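F5/8 type C domain protein (Bacteroides ovatus, PDB 4ZRX) is a putative alpha-L-fucosidase that probably hydrolyses fucosides with its TIM-barrel domain and carries an F5/8 type C domain of the kind that often binds sugars. Local coordinates at residues Y518-S523 with I561-T566; F501-S506 with M577-V582. One frame throughout, in Å; residues are numbered along the deposited sequence.

Interaction 1. Residues Y518-S523 with I561-T566; sequences YQFFVS and IKLEAT. With EDO (1,2-ethanediol), chain E.
Lys-562 NZ stands over the face of the Phe-521 ring, 4.7 Å from its centroid and 14° off the normal, a cation-pi contact. The lysine chain is bent at CG-CD (chi3 68°), and its CE passes 3.7 Å from Phe-521 CD1. The same ring is met obliquely by Glu-564, with Glu-564 CD 3.5 Å from Phe-521 CE1 and carboxylate and ring planes 46° apart. Lys-562 NZ and Glu-564 OE2 form a salt bridge at 3.4 Å, the hydrogen bond within it weak; Trp-529 is a second cation-pi partner of the lysine.

Beneath, 518-523 and 561-566, adjacent antiparallel strands in the five-stranded sheet of the F5/8 type C beta-sandwich, pair Gln-519 with Glu-564 and Phe-521 with Lys-562 through four backbone hydrogen bonds. The other face carries apolar side chains suited to burial: Phe-520 CZ reaches Ile-561 CB at 3.6 Å, while Leu-563 CD1 sits at the edge of the Phe-520 ring and 3.8 Å from Tyr-518 CB. Ethanediol, probably from the crystallisation liquor, bonds Leu-563 O, Ala-565 N and Leu-488 N.

One face is thus hydrophobic; on the other, the phenyl ring gives the ammonium an electron-rich surface, and the carboxylate would probably help to balance its charge.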
# COMPACT_ATOMS: atom_id res chain seq x y z
N TYR A 518 -40.67 4.64 12.37
CA TYR A 518 -40.69 5.37 11.14
C TYR A 518 -42.02 5.29 10.43
O TYR A 518 -42.83 4.41 10.73
CB TYR A 518 -39.60 4.84 10.19
CG TYR A 518 -39.92 3.48 9.67
CD1 TYR A 518 -40.69 3.32 8.51
CD2 TYR A 518 -39.48 2.36 10.33
CE1 TYR A 518 -41.06 2.03 8.05
CE2 TYR A 518 -39.83 1.09 9.88
CZ TYR A 518 -40.60 0.93 8.74
OH TYR A 518 -40.92 -0.34 8.29
N GLN A 519 -42.22 6.24 9.52
CA GLN A 519 -43.30 6.18 8.53
C GLN A 519 -42.66 6.54 7.20
O GLN A 519 -41.84 7.50 7.11
CB GLN A 519 -44.39 7.18 8.88
CG GLN A 519 -45.17 6.81 10.12
CD GLN A 519 -46.27 7.80 10.47
OE1 GLN A 519 -47.41 7.68 10.02
NE2 GLN A 519 -45.93 8.76 11.31
N PHE A 520 -42.95 5.73 6.20
CA PHE A 520 -42.37 5.92 4.89
C PHE A 520 -43.50 6.37 3.98
O PHE A 520 -44.64 5.86 4.08
CB PHE A 520 -41.80 4.62 4.41
CG PHE A 520 -41.07 4.73 3.12
CD1 PHE A 520 -39.75 5.23 3.09
CD2 PHE A 520 -41.65 4.32 1.94
CE1 PHE A 520 -39.07 5.33 1.89
CE2 PHE A 520 -40.99 4.42 0.73
CZ PHE A 520 -39.66 4.88 0.70
N PHE A 521 -43.20 7.36 3.14
CA PHE A 521 -44.20 7.99 2.28
C PHE A 521 -43.70 8.06 0.85
O PHE A 521 -42.48 8.17 0.60
CB PHE A 521 -44.51 9.42 2.73
CG PHE A 521 -45.00 9.56 4.13
CD1 PHE A 521 -44.12 9.65 5.20
CD2 PHE A 521 -46.37 9.67 4.40
CE1 PHE A 521 -44.57 9.82 6.50
CE2 PHE A 521 -46.84 9.84 5.72
CZ PHE A 521 -45.94 9.94 6.76
N VAL A 522 -44.64 8.07 -0.10
CA VAL A 522 -44.29 8.23 -1.50
C VAL A 522 -45.15 9.34 -2.15
O VAL A 522 -46.22 9.63 -1.67
CB VAL A 522 -44.41 6.91 -2.28
CG1 VAL A 522 -43.38 5.93 -1.78
CG2 VAL A 522 -45.84 6.29 -2.17
N SER A 523 -44.62 9.94 -3.21
CA SER A 523 -45.35 10.97 -3.96
C SER A 523 -44.89 10.97 -5.40
O SER A 523 -43.72 10.65 -5.72
CB SER A 523 -45.07 12.32 -3.35
OG SER A 523 -45.78 13.33 -4.03
N ILE A 561 -39.64 10.06 -2.39
CA ILE A 561 -39.85 9.27 -1.18
C ILE A 561 -39.53 10.14 -0.01
O ILE A 561 -38.78 11.09 -0.13
CB ILE A 561 -39.03 7.96 -1.13
CG1 ILE A 561 -37.51 8.25 -1.13
CG2 ILE A 561 -39.41 7.08 -2.32
CD1 ILE A 561 -36.66 6.95 -1.13
N LYS A 562 -40.07 9.78 1.14
CA LYS A 562 -39.87 10.53 2.38
C LYS A 562 -39.87 9.57 3.55
O LYS A 562 -40.76 8.72 3.65
CB LYS A 562 -40.98 11.60 2.56
CG LYS A 562 -40.96 12.32 3.91
CD LYS A 562 -41.94 13.49 3.99
CE LYS A 562 -43.36 13.01 3.98
NZ LYS A 562 -44.35 14.09 4.22
N LEU A 563 -38.90 9.71 4.44
CA LEU A 563 -38.86 8.93 5.68
C LEU A 563 -38.97 9.86 6.86
O LEU A 563 -38.10 10.72 7.03
CB LEU A 563 -37.56 8.09 5.78
CG LEU A 563 -37.48 7.12 6.97
CD1 LEU A 563 -38.38 5.88 6.77
CD2 LEU A 563 -36.05 6.66 7.27
N GLU A 564 -40.04 9.72 7.65
CA GLU A 564 -40.20 10.38 8.95
C GLU A 564 -39.80 9.38 10.01
O GLU A 564 -40.29 8.27 10.02
CB GLU A 564 -41.65 10.86 9.17
CG GLU A 564 -42.04 11.99 8.18
CD GLU A 564 -43.48 12.56 8.33
OE1 GLU A 564 -44.18 12.17 9.30
OE2 GLU A 564 -43.88 13.40 7.47
N ALA A 565 -38.88 9.74 10.90
CA ALA A 565 -38.43 8.78 11.90
C ALA A 565 -38.01 9.41 13.22
O ALA A 565 -37.52 10.57 13.27
CB ALA A 565 -37.30 7.92 11.32
N THR A 566 -38.21 8.63 14.28
CA THR A 566 -37.68 8.93 15.61
C THR A 566 -36.70 7.83 16.06
O THR A 566 -36.70 6.69 15.56
CB THR A 566 -38.82 9.09 16.64
OG1 THR A 566 -39.71 7.98 16.54
CG2 THR A 566 -39.61 10.39 16.40
C1 EDO E . -35.68 11.43 9.58
O1 EDO E . -35.85 11.72 8.19
C2 EDO E . -36.39 12.46 10.46
O2 EDO E . -37.79 12.41 10.20

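Interaction 2. Residues F501-S506 with M577-V582; sequences FTYAPS and MNEIGV
The first torsions of Tyr-503 and Glu-579 set each CG differently: the tyrosine CG stands anti to its backbone N (chi1 169°), whereas the glutamate CG is anti to its carbonyl carbon (chi1 -60°). The two side chains run side by side, pointing the same way. Glu-579 CB lies 4.0 Å from Tyr-503 CE1, and the carboxylate is turned 79° from the ring plane. The setting is an antiparallel strand pair in the beta-sandwich of the F5/8 type C (discoidin) fold, where strand 501-503 runs beside 580-582 and continues into a loop.

Thr-502 and Gly-581 form the hydrogen-bonded pair. Gly-581 contributes only backbone, its N and O pairing with Thr-502 O and N. The pairing extends one step beyond the strands, Ala-504 N bonding Glu-579 O at 2.8 Å where the short 3-10 turn 577-579 ends.

The glutamate also reaches the loop with its side chain. Glu-579 OE2 accepts Ser-506 N at 2.7 Å through the anti lone pair and also forms a salt bridge with Lys-511; OE1 takes the N-H of Asn-576. An alanine in place of Glu-579 would probably leave Ser-506 N without this acceptor, cost Lys-511 this salt bridge, and leave the 505-506 loop less firmly fixed.

Pro-505, in the loop, sets its CD over the centre of one face of the Tyr-503 ring, 3.8 Å above the plane. Tyr-503 OH bonds Ala-515 N as well as a water; that water accepts from Tyr-503 OH at 2.7 Å and donates to Glu-579 OE1 at 2.6 Å.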
# COMPACT_ATOMS: atom_id res chain seq x y z
N PHE A 501 -37.90 -0.50 0.38
CA PHE A 501 -36.83 0.42 0.70
C PHE A 501 -36.00 -0.23 1.80
O PHE A 501 -36.46 -1.14 2.51
CB PHE A 501 -37.29 1.83 1.10
CG PHE A 501 -37.63 2.01 2.57
CD1 PHE A 501 -38.85 1.58 3.07
CD2 PHE A 501 -36.77 2.63 3.42
CE1 PHE A 501 -39.20 1.74 4.38
CE2 PHE A 501 -37.12 2.80 4.78
CZ PHE A 501 -38.36 2.35 5.23
N THR A 502 -34.77 0.23 1.91
CA THR A 502 -33.87 -0.27 2.93
C THR A 502 -33.32 0.92 3.71
O THR A 502 -33.07 2.02 3.13
CB THR A 502 -32.75 -1.02 2.25
OG1 THR A 502 -33.31 -2.21 1.68
CG2 THR A 502 -31.61 -1.39 3.22
N TYR A 503 -33.21 0.74 5.01
CA TYR A 503 -32.50 1.71 5.84
C TYR A 503 -31.21 1.03 6.27
O TYR A 503 -31.27 -0.07 6.87
CB TYR A 503 -33.35 2.09 7.04
CG TYR A 503 -32.57 2.90 8.09
CD1 TYR A 503 -31.81 4.04 7.72
CD2 TYR A 503 -32.61 2.56 9.43
CE1 TYR A 503 -31.10 4.79 8.69
CE2 TYR A 503 -31.96 3.32 10.40
CZ TYR A 503 -31.21 4.43 10.03
OH TYR A 503 -30.56 5.12 11.02
N ALA A 504 -30.06 1.65 5.98
CA ALA A 504 -28.73 1.08 6.28
C ALA A 504 -27.94 2.13 7.03
O ALA A 504 -27.30 2.96 6.42
CB ALA A 504 -27.99 0.71 4.99
N PRO A 505 -28.00 2.10 8.38
CA PRO A 505 -27.17 3.00 9.18
C PRO A 505 -25.72 3.05 8.65
O PRO A 505 -25.12 2.01 8.39
CB PRO A 505 -27.21 2.36 10.56
CG PRO A 505 -28.57 1.78 10.60
CD PRO A 505 -28.84 1.25 9.22
N SER A 506 -25.20 4.27 8.48
CA SER A 506 -23.85 4.51 7.98
C SER A 506 -22.82 3.66 8.74
O SER A 506 -22.85 3.61 9.98
CB SER A 506 -23.49 5.97 8.13
OG SER A 506 -22.15 6.17 7.72
N MSE A 577 -29.23 10.54 2.86
CA MSE A 577 -29.62 9.88 1.63
C MSE A 577 -28.82 8.56 1.31
O MSE A 577 -29.37 7.62 0.71
CB MSE A 577 -29.45 10.87 0.49
CG MSE A 577 -30.18 10.47 -0.72
SE MSE A 577 -30.29 12.00 -1.95
CE MSE A 577 -28.55 11.82 -2.80
N ASN A 578 -27.53 8.54 1.67
CA ASN A 578 -26.69 7.35 1.47
C ASN A 578 -27.06 6.17 2.37
O ASN A 578 -26.58 5.06 2.13
CB ASN A 578 -25.18 7.69 1.65
CG ASN A 578 -24.53 8.30 0.39
OD1 ASN A 578 -25.01 8.14 -0.74
ND2 ASN A 578 -23.42 9.01 0.59
N GLU A 579 -27.92 6.40 3.39
CA GLU A 579 -28.44 5.33 4.25
C GLU A 579 -29.78 4.75 3.76
O GLU A 579 -30.37 3.94 4.47
CB GLU A 579 -28.66 5.88 5.67
CG GLU A 579 -27.31 6.42 6.27
CD GLU A 579 -27.50 6.97 7.67
OE1 GLU A 579 -28.32 7.88 7.86
OE2 GLU A 579 -26.80 6.49 8.60
N ILE A 580 -30.29 5.26 2.64
CA ILE A 580 -31.52 4.78 2.10
C ILE A 580 -31.22 4.04 0.81
O ILE A 580 -30.38 4.50 0.02
CB ILE A 580 -32.47 5.97 1.82
CG1 ILE A 580 -32.83 6.68 3.14
CG2 ILE A 580 -33.68 5.51 1.05
CD1 ILE A 580 -33.58 5.82 4.12
N GLY A 581 -31.89 2.91 0.60
CA GLY A 581 -31.90 2.22 -0.70
C GLY A 581 -33.34 1.92 -1.10
O GLY A 581 -34.27 1.96 -0.28
N VAL A 582 -33.51 1.60 -2.38
CA VAL A 582 -34.76 1.12 -2.90
C VAL A 582 -34.50 0.00 -3.92
O VAL A 582 -33.42 -0.03 -4.56
CB VAL A 582 -35.58 2.29 -3.56
CG1 VAL A 582 -35.87 3.40 -2.55
CG2 VAL A 582 -34.87 2.89 -4.81
O HOH W 1 -29.35 7.34 10.22
O HOH W 2 -25.31 3.23 4.57

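Overall arrangement
Interactions 1 and 2 belong to the two facing sheets of one beta-sandwich, their centres about 12 Å apart. They meet in the hydrophobic core between the sheets: Phe-501 of interaction 2 stacks on Phe-520 of interaction 1, with Phe-501 CG 3.7 Å from Phe-520 CE1, and Ile-561 packs on Val-582. Interaction 2 is the more buried, and its carboxylate is held by backbone N-H groups, a lysine and water. Interaction 1 is only partly buried, and its charged groups lie on the face turned from the core, against aromatic rings. Strand 501-503 leads on to 518-523, and 561-566 to 580-582, so each connection passes from one sheet to the other.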